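Local coordinates for protein inactive glucansucrase (Lactobacillus reuteri, PDB 5JBD) that is named an inactive glucansucrase and belongs to glycoside hydrolase family 70, a family built around a TIM-type barrel, and carries a bound calcium ion, at residues Y260-Y265 against V744-V749; K505-L510 against S545-Q550; Y62-D67 against Y72-M77; S408-I413 against V420-Q425. All coordinates share one frame; numbering follows the deposited sequence.

Interaction 1 (Y260-Y265 against V744-V749)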
loop_
_atom_site.group_PDB
_atom_site.type_symbol
_atom_site.label_atom_id
_atom_site.label_comp_id
_atom_site.label_asym_id
_atom_site.label_seq_id
_atom_site.Cartn_x
_atom_site.Cartn_y
_atom_site.Cartn_z
ATOM N N TYR A 260 18.223 -4.520 7.885
ATOM C CA TYR A 260 19.671 -4.568 7.742
ATOM C C TYR A 260 20.065 -4.779 6.267
ATOM O O TYR A 260 20.996 -4.141 5.765
ATOM C CB TYR A 260 20.284 -5.655 8.649
ATOM C CG TYR A 260 21.789 -5.760 8.516
ATOM C CD1 TYR A 260 22.638 -4.859 9.161
ATOM C CD2 TYR A 260 22.363 -6.731 7.697
ATOM C CE1 TYR A 260 24.015 -4.933 9.005
ATOM C CE2 TYR A 260 23.736 -6.823 7.544
ATOM C CZ TYR A 260 24.554 -5.934 8.192
ATOM O OH TYR A 260 25.914 -6.049 8.018
ATOM N N PHE A 261 19.333 -5.652 5.579
ATOM C CA PHE A 261 19.554 -5.927 4.150
ATOM C C PHE A 261 19.381 -4.678 3.295
ATOM O O PHE A 261 20.255 -4.317 2.503
ATOM C CB PHE A 261 18.578 -7.024 3.699
ATOM C CG PHE A 261 18.600 -7.333 2.224
ATOM C CD1 PHE A 261 19.586 -8.145 1.680
ATOM C CD2 PHE A 261 17.586 -6.863 1.389
ATOM C CE1 PHE A 261 19.587 -8.459 0.323
ATOM C CE2 PHE A 261 17.577 -7.180 0.037
ATOM C CZ PHE A 261 18.585 -7.972 -0.499
ATOM N N LEU A 262 18.260 -3.997 3.484
ATOM C CA LEU A 262 17.965 -2.791 2.705
ATOM C C LEU A 262 18.959 -1.656 2.991
ATOM O O LEU A 262 19.369 -0.952 2.071
ATOM C CB LEU A 262 16.526 -2.345 2.934
ATOM C CG LEU A 262 15.467 -3.322 2.401
ATOM C CD1 LEU A 262 14.112 -2.939 2.937
ATOM C CD2 LEU A 262 15.454 -3.386 0.873
ATOM N N LEU A 263 19.395 -1.539 4.245
ATOM C CA LEU A 263 20.359 -0.509 4.646
ATOM C C LEU A 263 21.783 -0.782 4.159
ATOM O O LEU A 263 22.641 0.102 4.270
ATOM C CB LEU A 263 20.361 -0.319 6.176
ATOM C CG LEU A 263 19.105 0.274 6.835
ATOM C CD1 LEU A 263 19.098 0.002 8.338
ATOM C CD2 LEU A 263 18.958 1.773 6.583
ATOM N N ASN A 264 22.028 -1.991 3.632
ATOM C CA ASN A 264 23.303 -2.379 3.048
ATOM C C ASN A 264 23.142 -3.076 1.675
ATOM O O ASN A 264 24.003 -3.866 1.280
ATOM C CB ASN A 264 24.021 -3.313 4.034
ATOM C CG ASN A 264 24.423 -2.599 5.302
ATOM O OD1 ASN A 264 25.414 -1.889 5.323
ATOM N ND2 ASN A 264 23.637 -2.755 6.345
ATOM N N TYR A 265 22.069 -2.743 0.952
ATOM C CA TYR A 265 21.637 -3.495 -0.248
ATOM C C TYR A 265 22.748 -3.792 -1.268
ATOM O O TYR A 265 23.028 -4.965 -1.583
ATOM C CB TYR A 265 20.447 -2.799 -0.930
ATOM C CG TYR A 265 19.988 -3.509 -2.184
ATOM C CD1 TYR A 265 19.323 -4.729 -2.105
ATOM C CD2 TYR A 265 20.252 -2.987 -3.445
ATOM C CE1 TYR A 265 18.927 -5.412 -3.242
ATOM C CE2 TYR A 265 19.830 -3.647 -4.596
ATOM C CZ TYR A 265 19.165 -4.858 -4.481
ATOM O OH TYR A 265 18.783 -5.552 -5.600
ATOM N N VAL A 744 18.640 8.599 0.505
ATOM C CA VAL A 744 17.601 7.818 -0.158
ATOM C C VAL A 744 16.883 6.897 0.830
ATOM O O VAL A 744 17.534 6.158 1.577
ATOM C CB VAL A 744 18.213 6.953 -1.288
ATOM C CG1 VAL A 744 17.117 6.368 -2.176
ATOM C CG2 VAL A 744 19.209 7.754 -2.127
ATOM N N GLN A 745 15.553 6.902 0.805
ATOM C CA GLN A 745 14.751 6.002 1.643
ATOM C C GLN A 745 14.018 4.968 0.812
ATOM O O GLN A 745 13.629 5.234 -0.322
ATOM C CB GLN A 745 13.740 6.776 2.489
ATOM C CG GLN A 745 14.377 7.707 3.517
ATOM C CD GLN A 745 14.825 9.054 2.955
ATOM O OE1 GLN A 745 14.172 9.629 2.079
ATOM N NE2 GLN A 745 15.957 9.555 3.446
ATOM N N GLU A 746 13.834 3.780 1.378
ATOM C CA GLU A 746 13.022 2.734 0.743
ATOM C C GLU A 746 11.717 2.621 1.493
ATOM O O GLU A 746 11.675 2.712 2.719
ATOM C CB GLU A 746 13.745 1.367 0.739
ATOM C CG GLU A 746 12.907 0.153 0.329
ATOM C CD GLU A 746 12.367 0.172 -1.106
ATOM O OE1 GLU A 746 12.158 1.268 -1.700
ATOM O OE2 GLU A 746 12.107 -0.944 -1.630
ATOM N N ASP A 747 10.656 2.449 0.724
ATOM C CA ASP A 747 9.332 2.138 1.221
ATOM C C ASP A 747 9.362 0.702 1.723
ATOM O O ASP A 747 9.417 -0.227 0.919
ATOM C CB ASP A 747 8.325 2.284 0.064
ATOM C CG ASP A 747 6.930 2.631 0.519
ATOM O OD1 ASP A 747 6.503 2.112 1.566
ATOM O OD2 ASP A 747 6.256 3.434 -0.196
ATOM N N ILE A 748 9.339 0.524 3.039
ATOM C CA ILE A 748 9.408 -0.813 3.660
ATOM C C ILE A 748 7.991 -1.206 4.053
ATOM O O ILE A 748 7.259 -0.389 4.612
ATOM C CB ILE A 748 10.425 -0.901 4.836
ATOM C CG1 ILE A 748 10.582 -2.362 5.302
ATOM C CG2 ILE A 748 10.054 0.015 6.012
ATOM C CD1 ILE A 748 11.684 -2.566 6.312
ATOM N N VAL A 749 7.623 -2.456 3.752
ATOM C CA VAL A 749 6.223 -2.889 3.754
ATOM C C VAL A 749 6.053 -4.135 4.618
ATOM O O VAL A 749 6.086 -5.259 4.107
ATOM C CB VAL A 749 5.734 -3.181 2.322
ATOM C CG1 VAL A 749 4.242 -3.529 2.302
ATOM C CG2 VAL A 749 6.016 -1.981 1.425
#

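Interaction 2 (K505-L510 against S545-Q550)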
loop_
_atom_site.group_PDB
_atom_site.type_symbol
_atom_site.label_atom_id
_atom_site.label_comp_id
_atom_site.label_asym_id
_atom_site.label_seq_id
_atom_site.Cartn_x
_atom_site.Cartn_y
_atom_site.Cartn_z
ATOM N N LYS A 505 -4.360 36.583 8.968
ATOM C CA LYS A 505 -5.449 36.898 8.038
ATOM C C LYS A 505 -5.459 38.392 7.732
ATOM O O LYS A 505 -5.438 39.216 8.656
ATOM C CB LYS A 505 -6.809 36.493 8.592
ATOM C CG LYS A 505 -7.044 34.993 8.594
ATOM C CD LYS A 505 -8.397 34.664 9.199
ATOM C CE LYS A 505 -9.538 35.060 8.283
ATOM N NZ LYS A 505 -10.856 34.575 8.771
ATOM N N LEU A 506 -5.458 38.719 6.444
ATOM C CA LEU A 506 -5.504 40.106 5.959
ATOM C C LEU A 506 -6.935 40.567 5.702
ATOM O O LEU A 506 -7.234 41.748 5.799
ATOM C CB LEU A 506 -4.652 40.262 4.696
ATOM C CG LEU A 506 -3.173 39.892 4.856
ATOM C CD1 LEU A 506 -2.505 39.853 3.490
ATOM C CD2 LEU A 506 -2.421 40.824 5.811
ATOM N N ASN A 507 -7.804 39.636 5.332
ATOM C CA ASN A 507 -9.250 39.859 5.320
ATOM C C ASN A 507 -9.857 38.493 5.565
ATOM O O ASN A 507 -9.110 37.572 5.854
ATOM C CB ASN A 507 -9.720 40.545 4.010
ATOM C CG ASN A 507 -9.467 39.703 2.758
ATOM O OD1 ASN A 507 -9.667 38.489 2.753
ATOM N ND2 ASN A 507 -9.029 40.359 1.684
ATOM N N ASN A 508 -11.173 38.323 5.435
ATOM C CA ASN A 508 -11.789 37.054 5.841
ATOM C C ASN A 508 -11.370 35.845 4.992
ATOM O O ASN A 508 -11.479 34.713 5.463
ATOM C CB ASN A 508 -13.325 37.150 5.879
ATOM C CG ASN A 508 -13.974 36.013 6.685
ATOM O OD1 ASN A 508 -13.446 35.572 7.722
ATOM N ND2 ASN A 508 -15.103 35.504 6.185
ATOM N N ASN A 509 -10.872 36.084 3.775
ATOM C CA ASN A 509 -10.499 35.002 2.865
ATOM C C ASN A 509 -9.068 35.058 2.330
ATOM O O ASN A 509 -8.756 34.353 1.376
ATOM C CB ASN A 509 -11.491 34.975 1.694
ATOM C CG ASN A 509 -12.927 34.903 2.163
ATOM O OD1 ASN A 509 -13.316 33.972 2.863
ATOM N ND2 ASN A 509 -13.705 35.915 1.836
ATOM N N LEU A 510 -8.189 35.834 2.967
ATOM C CA LEU A 510 -6.818 36.014 2.485
ATOM C C LEU A 510 -5.862 36.040 3.664
ATOM O O LEU A 510 -6.118 36.744 4.640
ATOM C CB LEU A 510 -6.717 37.328 1.710
ATOM C CG LEU A 510 -5.344 37.787 1.179
ATOM C CD1 LEU A 510 -4.948 36.996 -0.058
ATOM C CD2 LEU A 510 -5.400 39.263 0.853
ATOM N N SER A 545 -12.438 33.631 -5.235
ATOM C CA SER A 545 -12.184 34.038 -6.614
ATOM C C SER A 545 -12.872 35.350 -7.016
ATOM O O SER A 545 -12.548 35.909 -8.057
ATOM C CB SER A 545 -12.607 32.908 -7.563
ATOM O OG SER A 545 -13.993 32.610 -7.436
ATOM N N ASN A 546 -13.803 35.832 -6.186
ATOM C CA ASN A 546 -14.474 37.118 -6.380
ATOM C C ASN A 546 -13.972 38.241 -5.454
ATOM O O ASN A 546 -14.550 39.329 -5.433
ATOM C CB ASN A 546 -15.993 36.935 -6.198
ATOM C CG ASN A 546 -16.579 35.921 -7.171
ATOM O OD1 ASN A 546 -17.254 34.981 -6.773
ATOM N ND2 ASN A 546 -16.293 36.099 -8.450
ATOM N N MET A 547 -12.885 37.994 -4.717
ATOM C CA MET A 547 -12.341 38.961 -3.765
ATOM C C MET A 547 -12.126 40.310 -4.431
ATOM O O MET A 547 -11.532 40.390 -5.506
ATOM C CB MET A 547 -11.018 38.452 -3.164
ATOM C CG MET A 547 -10.407 39.350 -2.096
ATOM S SD MET A 547 -8.891 38.661 -1.411
ATOM C CE MET A 547 -7.765 38.974 -2.775
ATOM N N ALA A 548 -12.632 41.369 -3.794
ATOM C CA ALA A 548 -12.497 42.722 -4.326
ATOM C C ALA A 548 -11.034 43.156 -4.299
ATOM O O ALA A 548 -10.269 42.757 -3.412
ATOM C CB ALA A 548 -13.357 43.710 -3.524
ATOM N N GLN A 549 -10.643 43.961 -5.285
ATOM C CA GLN A 549 -9.282 44.487 -5.333
ATOM C C GLN A 549 -9.047 45.418 -4.153
ATOM O O GLN A 549 -9.934 46.210 -3.794
ATOM C CB GLN A 549 -8.989 45.201 -6.659
ATOM C CG GLN A 549 -7.575 45.765 -6.766
ATOM C CD GLN A 549 -7.240 46.202 -8.184
ATOM O OE1 GLN A 549 -7.755 47.207 -8.676
ATOM N NE2 GLN A 549 -6.357 45.464 -8.836
ATOM N N GLN A 550 -7.850 45.320 -3.575
ATOM C CA GLN A 550 -7.465 46.093 -2.394
ATOM C C GLN A 550 -5.966 46.082 -2.171
ATOM O O GLN A 550 -5.252 45.234 -2.717
ATOM C CB GLN A 550 -8.144 45.525 -1.143
ATOM C CG GLN A 550 -7.631 44.143 -0.704
ATOM C CD GLN A 550 -8.621 43.432 0.191
ATOM O OE1 GLN A 550 -8.532 43.521 1.411
ATOM N NE2 GLN A 550 -9.610 42.772 -0.414
#

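Interaction 3 (Y62-D67 against Y72-M77)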
loop_
_atom_site.group_PDB
_atom_site.type_symbol
_atom_site.label_atom_id
_atom_site.label_comp_id
_atom_site.label_asym_id
_atom_site.label_seq_id
_atom_site.Cartn_x
_atom_site.Cartn_y
_atom_site.Cartn_z
ATOM N N TYR A 62 -8.499 -45.846 -10.463
ATOM C CA TYR A 62 -7.838 -47.072 -10.930
ATOM C C TYR A 62 -8.078 -47.270 -12.431
ATOM O O TYR A 62 -7.150 -47.572 -13.177
ATOM C CB TYR A 62 -8.297 -48.285 -10.108
ATOM C CG TYR A 62 -7.613 -49.592 -10.494
ATOM C CD1 TYR A 62 -8.139 -50.389 -11.500
ATOM C CD2 TYR A 62 -6.444 -50.028 -9.852
ATOM C CE1 TYR A 62 -7.541 -51.585 -11.865
ATOM C CE2 TYR A 62 -5.835 -51.233 -10.213
ATOM C CZ TYR A 62 -6.390 -52.004 -11.223
ATOM O OH TYR A 62 -5.829 -53.204 -11.622
ATOM N N GLY A 63 -9.320 -47.096 -12.872
ATOM C CA GLY A 63 -9.657 -47.197 -14.293
ATOM C C GLY A 63 -10.830 -46.319 -14.686
ATOM O O GLY A 63 -11.456 -45.705 -13.824
ATOM N N THR A 64 -11.110 -46.277 -15.991
ATOM C CA THR A 64 -12.206 -45.504 -16.570
ATOM C C THR A 64 -12.863 -46.250 -17.734
ATOM O O THR A 64 -12.304 -47.210 -18.280
ATOM C CB THR A 64 -11.726 -44.128 -17.101
ATOM O OG1 THR A 64 -10.865 -44.320 -18.230
ATOM C CG2 THR A 64 -11.001 -43.360 -16.051
ATOM N N SER A 65 -14.063 -45.811 -18.105
ATOM C CA SER A 65 -14.825 -46.455 -19.174
ATOM C C SER A 65 -15.669 -45.457 -19.948
ATOM O O SER A 65 -16.216 -44.523 -19.375
ATOM C CB SER A 65 -15.748 -47.537 -18.596
ATOM O OG SER A 65 -16.515 -48.169 -19.608
ATOM N N GLN A 66 -15.772 -45.685 -21.251
ATOM C CA GLN A 66 -16.644 -44.912 -22.120
ATOM C C GLN A 66 -18.055 -45.477 -22.254
ATOM O O GLN A 66 -18.924 -44.774 -22.780
ATOM C CB GLN A 66 -16.050 -44.824 -23.519
ATOM C CG GLN A 66 -14.764 -44.023 -23.600
ATOM C CD GLN A 66 -14.259 -43.916 -25.027
ATOM O OE1 GLN A 66 -15.048 -43.817 -25.962
ATOM N NE2 GLN A 66 -12.943 -43.986 -25.200
ATOM N N ASP A 67 -18.288 -46.728 -21.821
ATOM C CA ASP A 67 -19.615 -47.363 -21.978
ATOM C C ASP A 67 -20.168 -48.231 -20.826
ATOM O O ASP A 67 -21.301 -48.700 -20.923
ATOM C CB ASP A 67 -19.616 -48.174 -23.270
ATOM C CG ASP A 67 -18.558 -49.284 -23.285
ATOM O OD1 ASP A 67 -17.793 -49.482 -22.316
ATOM O OD2 ASP A 67 -18.505 -49.996 -24.281
ATOM N N TYR A 72 -10.584 -49.533 -18.891
ATOM C CA TYR A 72 -9.140 -49.428 -19.102
ATOM C C TYR A 72 -8.473 -48.842 -17.872
ATOM O O TYR A 72 -8.927 -47.822 -17.331
ATOM C CB TYR A 72 -8.843 -48.577 -20.330
ATOM C CG TYR A 72 -9.362 -49.206 -21.611
ATOM C CD1 TYR A 72 -8.732 -50.320 -22.170
ATOM C CD2 TYR A 72 -10.479 -48.696 -22.254
ATOM C CE1 TYR A 72 -9.194 -50.907 -23.351
ATOM C CE2 TYR A 72 -10.954 -49.267 -23.431
ATOM C CZ TYR A 72 -10.309 -50.373 -23.976
ATOM O OH TYR A 72 -10.773 -50.937 -25.140
ATOM N N LYS A 73 -7.397 -49.485 -17.437
ATOM C CA LYS A 73 -6.566 -48.958 -16.362
ATOM C C LYS A 73 -5.967 -47.604 -16.754
ATOM O O LYS A 73 -5.584 -47.390 -17.905
ATOM C CB LYS A 73 -5.451 -49.947 -16.008
ATOM C CG LYS A 73 -5.940 -51.157 -15.224
ATOM C CD LYS A 73 -4.980 -52.341 -15.298
ATOM C CE LYS A 73 -5.480 -53.413 -16.260
ATOM N NZ LYS A 73 -4.550 -54.572 -16.333
ATOM N N THR A 74 -5.909 -46.691 -15.789
ATOM C CA THR A 74 -5.253 -45.403 -15.972
ATOM C C THR A 74 -3.743 -45.557 -15.991
ATOM O O THR A 74 -3.206 -46.480 -15.375
ATOM C CB THR A 74 -5.577 -44.445 -14.815
ATOM O OG1 THR A 74 -5.235 -45.053 -13.557
ATOM C CG2 THR A 74 -7.044 -44.090 -14.829
ATOM N N THR A 75 -3.070 -44.651 -16.695
ATOM C CA THR A 75 -1.642 -44.398 -16.476
ATOM C C THR A 75 -1.504 -43.350 -15.382
ATOM O O THR A 75 -2.501 -42.777 -14.920
ATOM C CB THR A 75 -0.929 -43.866 -17.742
ATOM O OG1 THR A 75 -1.330 -42.510 -17.988
ATOM C CG2 THR A 75 -1.221 -44.723 -18.953
ATOM N N ALA A 76 -0.268 -43.063 -14.988
ATOM C CA ALA A 76 0.013 -41.988 -14.040
ATOM C C ALA A 76 -0.409 -40.590 -14.536
ATOM O O ALA A 76 -0.452 -39.656 -13.751
ATOM C CB ALA A 76 1.495 -41.981 -13.680
ATOM N N MET A 77 -0.680 -40.456 -15.838
ATOM C CA MET A 77 -1.099 -39.186 -16.432
ATOM C C MET A 77 -2.617 -39.007 -16.520
ATOM O O MET A 77 -3.070 -37.922 -16.835
ATOM C CB MET A 77 -0.504 -39.055 -17.845
ATOM C CG MET A 77 1.013 -39.187 -17.925
ATOM S SD MET A 77 1.960 -38.088 -16.887
ATOM C CE MET A 77 1.615 -36.445 -17.548
HETATM O O HOH W 1 -4.171 -48.148 -13.158
HETATM O O HOH W 2 -8.157 -45.189 -18.047
#

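Interaction 4 (S408-I413 against V420-Q425)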
loop_
_atom_site.group_PDB
_atom_site.type_symbol
_atom_site.label_atom_id
_atom_site.label_comp_id
_atom_site.label_asym_id
_atom_site.label_seq_id
_atom_site.Cartn_x
_atom_site.Cartn_y
_atom_site.Cartn_z
ATOM N N SER A 408 -21.365 3.461 -12.790
ATOM C CA SER A 408 -22.368 3.029 -11.791
ATOM C C SER A 408 -23.165 1.771 -12.180
ATOM O O SER A 408 -23.026 1.237 -13.281
ATOM C CB SER A 408 -23.310 4.190 -11.441
ATOM O OG SER A 408 -23.901 4.720 -12.611
ATOM N N ASN A 409 -23.968 1.291 -11.231
ATOM C CA ASN A 409 -24.609 -0.029 -11.262
ATOM C C ASN A 409 -23.640 -1.182 -11.467
ATOM O O ASN A 409 -24.052 -2.227 -11.976
ATOM C CB ASN A 409 -25.699 -0.116 -12.339
ATOM C CG ASN A 409 -26.774 0.936 -12.200
ATOM O OD1 ASN A 409 -27.489 1.206 -13.161
ATOM N ND2 ASN A 409 -26.906 1.530 -11.019
ATOM N N ILE A 410 -22.358 -0.980 -11.148
ATOM C CA ILE A 410 -21.397 -2.063 -11.061
ATOM C C ILE A 410 -20.907 -1.966 -9.590
ATOM O O ILE A 410 -20.097 -1.084 -9.260
ATOM C CB ILE A 410 -20.312 -1.952 -12.193
ATOM C CG1 ILE A 410 -20.978 -1.659 -13.565
ATOM C CG2 ILE A 410 -19.438 -3.216 -12.292
ATOM C CD1 ILE A 410 -20.032 -1.412 -14.727
ATOM N N PRO A 411 -21.487 -2.800 -8.683
ATOM C CA PRO A 411 -21.137 -2.800 -7.246
ATOM C C PRO A 411 -19.764 -3.410 -6.934
ATOM O O PRO A 411 -19.110 -3.043 -5.950
ATOM C CB PRO A 411 -22.264 -3.641 -6.611
ATOM C CG PRO A 411 -22.702 -4.552 -7.697
ATOM C CD PRO A 411 -22.611 -3.727 -8.948
ATOM N N ASP A 412 -19.351 -4.358 -7.770
ATOM C CA ASP A 412 -18.015 -4.983 -7.673
ATOM C C ASP A 412 -16.968 -4.336 -8.613
ATOM O O ASP A 412 -15.919 -4.916 -8.906
ATOM C CB ASP A 412 -18.128 -6.530 -7.818
ATOM C CG ASP A 412 -18.942 -6.948 -9.043
ATOM O OD1 ASP A 412 -19.635 -6.085 -9.634
ATOM O OD2 ASP A 412 -18.901 -8.141 -9.407
ATOM N N ILE A 413 -17.251 -3.116 -9.061
ATOM C CA ILE A 413 -16.320 -2.326 -9.880
ATOM C C ILE A 413 -14.920 -2.103 -9.283
ATOM O O ILE A 413 -13.964 -1.947 -10.038
ATOM C CB ILE A 413 -16.953 -0.966 -10.279
ATOM C CG1 ILE A 413 -16.130 -0.305 -11.391
ATOM C CG2 ILE A 413 -17.114 -0.057 -9.057
ATOM C CD1 ILE A 413 -16.722 0.965 -11.933
ATOM N N VAL A 420 -8.907 -2.240 -16.400
ATOM C CA VAL A 420 -7.917 -1.195 -16.724
ATOM C C VAL A 420 -8.481 -0.135 -17.693
ATOM O O VAL A 420 -8.142 1.048 -17.583
ATOM C CB VAL A 420 -6.571 -1.807 -17.233
ATOM C CG1 VAL A 420 -6.727 -2.462 -18.608
ATOM C CG2 VAL A 420 -5.459 -0.765 -17.270
ATOM N N GLU A 421 -9.378 -0.544 -18.599
ATOM C CA GLU A 421 -9.966 0.381 -19.576
ATOM C C GLU A 421 -10.703 1.548 -18.869
ATOM O O GLU A 421 -10.711 2.678 -19.367
ATOM C CB GLU A 421 -10.922 -0.341 -20.552
ATOM C CG GLU A 421 -10.283 -1.287 -21.605
ATOM C CD GLU A 421 -9.599 -2.524 -21.019
ATOM O OE1 GLU A 421 -10.143 -3.113 -20.052
ATOM O OE2 GLU A 421 -8.526 -2.924 -21.535
ATOM N N TYR A 422 -11.295 1.284 -17.700
ATOM C CA TYR A 422 -11.961 2.351 -16.925
ATOM C C TYR A 422 -10.948 3.380 -16.393
ATOM O O TYR A 422 -11.210 4.579 -16.410
ATOM C CB TYR A 422 -12.748 1.779 -15.746
ATOM C CG TYR A 422 -13.765 0.698 -16.052
ATOM C CD1 TYR A 422 -14.471 0.668 -17.262
ATOM C CD2 TYR A 422 -14.053 -0.284 -15.105
ATOM C CE1 TYR A 422 -15.416 -0.320 -17.513
ATOM C CE2 TYR A 422 -14.992 -1.281 -15.350
ATOM C CZ TYR A 422 -15.677 -1.290 -16.550
ATOM O OH TYR A 422 -16.598 -2.284 -16.784
ATOM N N ALA A 423 -9.802 2.895 -15.907
ATOM C CA ALA A 423 -8.715 3.775 -15.456
ATOM C C ALA A 423 -8.193 4.647 -16.590
ATOM O O ALA A 423 -7.940 5.839 -16.390
ATOM C CB ALA A 423 -7.569 2.974 -14.838
ATOM N N ASN A 424 -8.033 4.054 -17.783
ATOM C CA ASN A 424 -7.553 4.805 -18.945
ATOM C C ASN A 424 -8.507 5.937 -19.306
ATOM O O ASN A 424 -8.060 7.043 -19.650
ATOM C CB ASN A 424 -7.382 3.889 -20.174
ATOM C CG ASN A 424 -6.299 2.853 -19.991
ATOM O OD1 ASN A 424 -5.385 3.011 -19.178
ATOM N ND2 ASN A 424 -6.388 1.771 -20.763
ATOM N N GLN A 425 -9.811 5.639 -19.247
ATOM C CA GLN A 425 -10.856 6.616 -19.481
ATOM C C GLN A 425 -10.789 7.702 -18.400
ATOM O O GLN A 425 -10.843 8.883 -18.704
ATOM C CB GLN A 425 -12.238 5.942 -19.459
ATOM C CG GLN A 425 -13.412 6.893 -19.678
ATOM C CD GLN A 425 -14.767 6.244 -19.430
ATOM O OE1 GLN A 425 -14.921 5.026 -19.542
ATOM N NE2 GLN A 425 -15.753 7.057 -19.081
#

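Interaction 1 (Y260-Y265 against V744-V749)
Leu-262 meets Glu-746 and Ile-748 where a helix lies against the outside of the TIM-type barrel: residues 260-265 form the end of helix 249-263 and its exit, and residues 744-749 follow one of the eight parallel strands. At the closest point the backbones stay well apart, Leu-262 CA and Glu-746 CA being 7.7 Å from each other, so side chains fill the interval. From Leu-262, CB heads toward the strand but stops short of it. CG lies anti to the carbonyl carbon (chi1 -66°), which carries the branch point into the gap, and CD1 makes the contacts. This methyl sits 4.2 Å from the aliphatic CG of Glu-746 and at the same 4.2 Å from CD1 of Ile-748, the leucine and isoleucine side chains meeting at a slant, methyl to methyl. CD2 is turned away from Ile-748 and lies 4.4 Å from Glu-746 CG. Phe-280 of the neighbouring strand 279-282 touches both Leu-262 and Ile-748, and Met-296 of helix 291-304 adds to the cover over Ile-748. Between the two strand residues that face the helix, Asp-747 points the other way and forms a salt bridge with Arg-281. Glu-746 meets Leu-262 through its CG methylene; its carboxylate takes a hydrogen bond from Ala-694 N at OE2, while OE1 receives a weak, bent one from Asp-747 N (3.1 Å, 128°).

Interaction 2 (K505-L510 against S545-Q550)
The amides of Asn-507 and Gln-550 meet with their planes 48° apart, Asn-507 ND2 being the atom that reaches the Gln-550 amide. One N-H of this nitrogen points almost straight at Gln-550 OE1 (3.2 Å, 169°), the other equally straight at Met-547 SD (3.5 Å); both bonds are weak. Each amide is steadied from its own segment. Gln-550 NE2 donates to Ala-548 O at 3.1 Å, near its own amide plane, leaving OE1 turned to Asn-507. On the other amide, Asn-507 OD1 accepts from Asn-509 N at 2.9 Å, in the carbonyl plane, which fixes the rotation that presents ND2. Met-547 bends at chi3 (74°), and its sulfur also rests 4.0 Å from Leu-510 CB; Val-601 of strand 596-605 touches both of these side chains. The OD1 bond to Asn-509 N makes an Asx turn at the head of the type I beta turn 507-510, in the beta hairpin of strands 501-505 and 510-515, here joined to the loop leading into strand 550-555.

Interaction 3 (Y62-D67 against Y72-M77)
Tyr-62 O takes two hydrogen bonds and a longer C-H...O contact. Thr-74 N donates to it at 3.0 Å in a nearly straight bond (172°), although the donor is tilted from the carbonyl plane; water 1 gives it a second hydrogen bond and donates its other hydrogen to Thr-74 O; and Lys-73 CA makes the C-H...O contact with it at 3.5 Å. Thr-74 OG1 lies nearby, but has partners of its own in Pro-61 O and Arg-60 NE. The two segments are the arms of a short antiparallel beta hairpin, strands 63-64 and 72-73. Gly-63 and Lys-73 form its non-hydrogen-bonded pair, their CA atoms only 4.1 Å apart. Thr-64 and Tyr-72 form the hydrogen-bonded pair, with Thr-64 N to Tyr-72 O and Tyr-72 N to Thr-64 O each 3.0 Å. Tyr-72 O has a further partner, water 2, which donates to it at 2.8 Å and is also hydrogen-bonded to Thr-64 OG1. Beyond the pairs, the Tyr-62 side chain, its CG anti to the backbone N (chi1 -178°), runs alongside that of Lys-73 in the same direction. Its ring carbon CE1 comes to 3.7 Å from Lys-73 CG, and the lysine CD lies near the phenol oxygen. Trp-34 meets the same tyrosine ring, and helix 126-147 touches Thr-64 through Glu-141. The methyls Thr-64 CG2 and Thr-74 CG2 approach to 4.2 Å.

Interaction 4 (S408-I413 against V420-Q425)
A helix-loop-helix connection in the family 70 chain is bridged where Tyr-422, in the opening part of helix 420-434, touches Ile-410 and Ile-413 of the loop that follows helix 392-406. The loop and the helix stand far apart at backbone level: the closest CA atoms, Ile-413 CA and Tyr-422 CA, are 9.5 Å from each other, and the gap is bridged by side chains from both sides. With CG anti to the carbonyl carbon (chi1 -54°), the ring is carried out from the helix toward the loop. Two isoleucines receive it at different points. Ile-413 offers the middle of its longer branch, CG1 lying 4.2 Å from Tyr-422 CE2 in an oblique apolar contact. This branch is extended, CG1 anti to the backbone N (chi1 -166°), and so the end of the side chain comes closer to the ring than its CB direction alone would bring it. Ile-403 of helix 392-406 touches both Ile-413 and Tyr-422, and His-407 meets the tyrosine with the ring planes at about 35°, so helix 392-406 and the loop residue after it also border the tyrosine. Ile-410 and Tyr-422 point toward each other, the terminal methyl CD1 of the isoleucine stopping 4.1 Å from Tyr-422 OH.

None of the four contacts touches another. Interaction 1 lies on the barrel, the Ile-748 side chain about 13 Å from the calcium ion that Glu-237, Asp-243, Asn-287 and Asn-751 bind. Its two segments close a long chain loop in which interactions 4 and 2 are nested, in that order. Interaction 4 sits on the opposite side of the chain's centre from interaction 1, the two centres 35 Å apart. Interactions 2 and 3 mark distant regions, 86 Å apart between centres, with interaction 3 closing in the sequence before the others open.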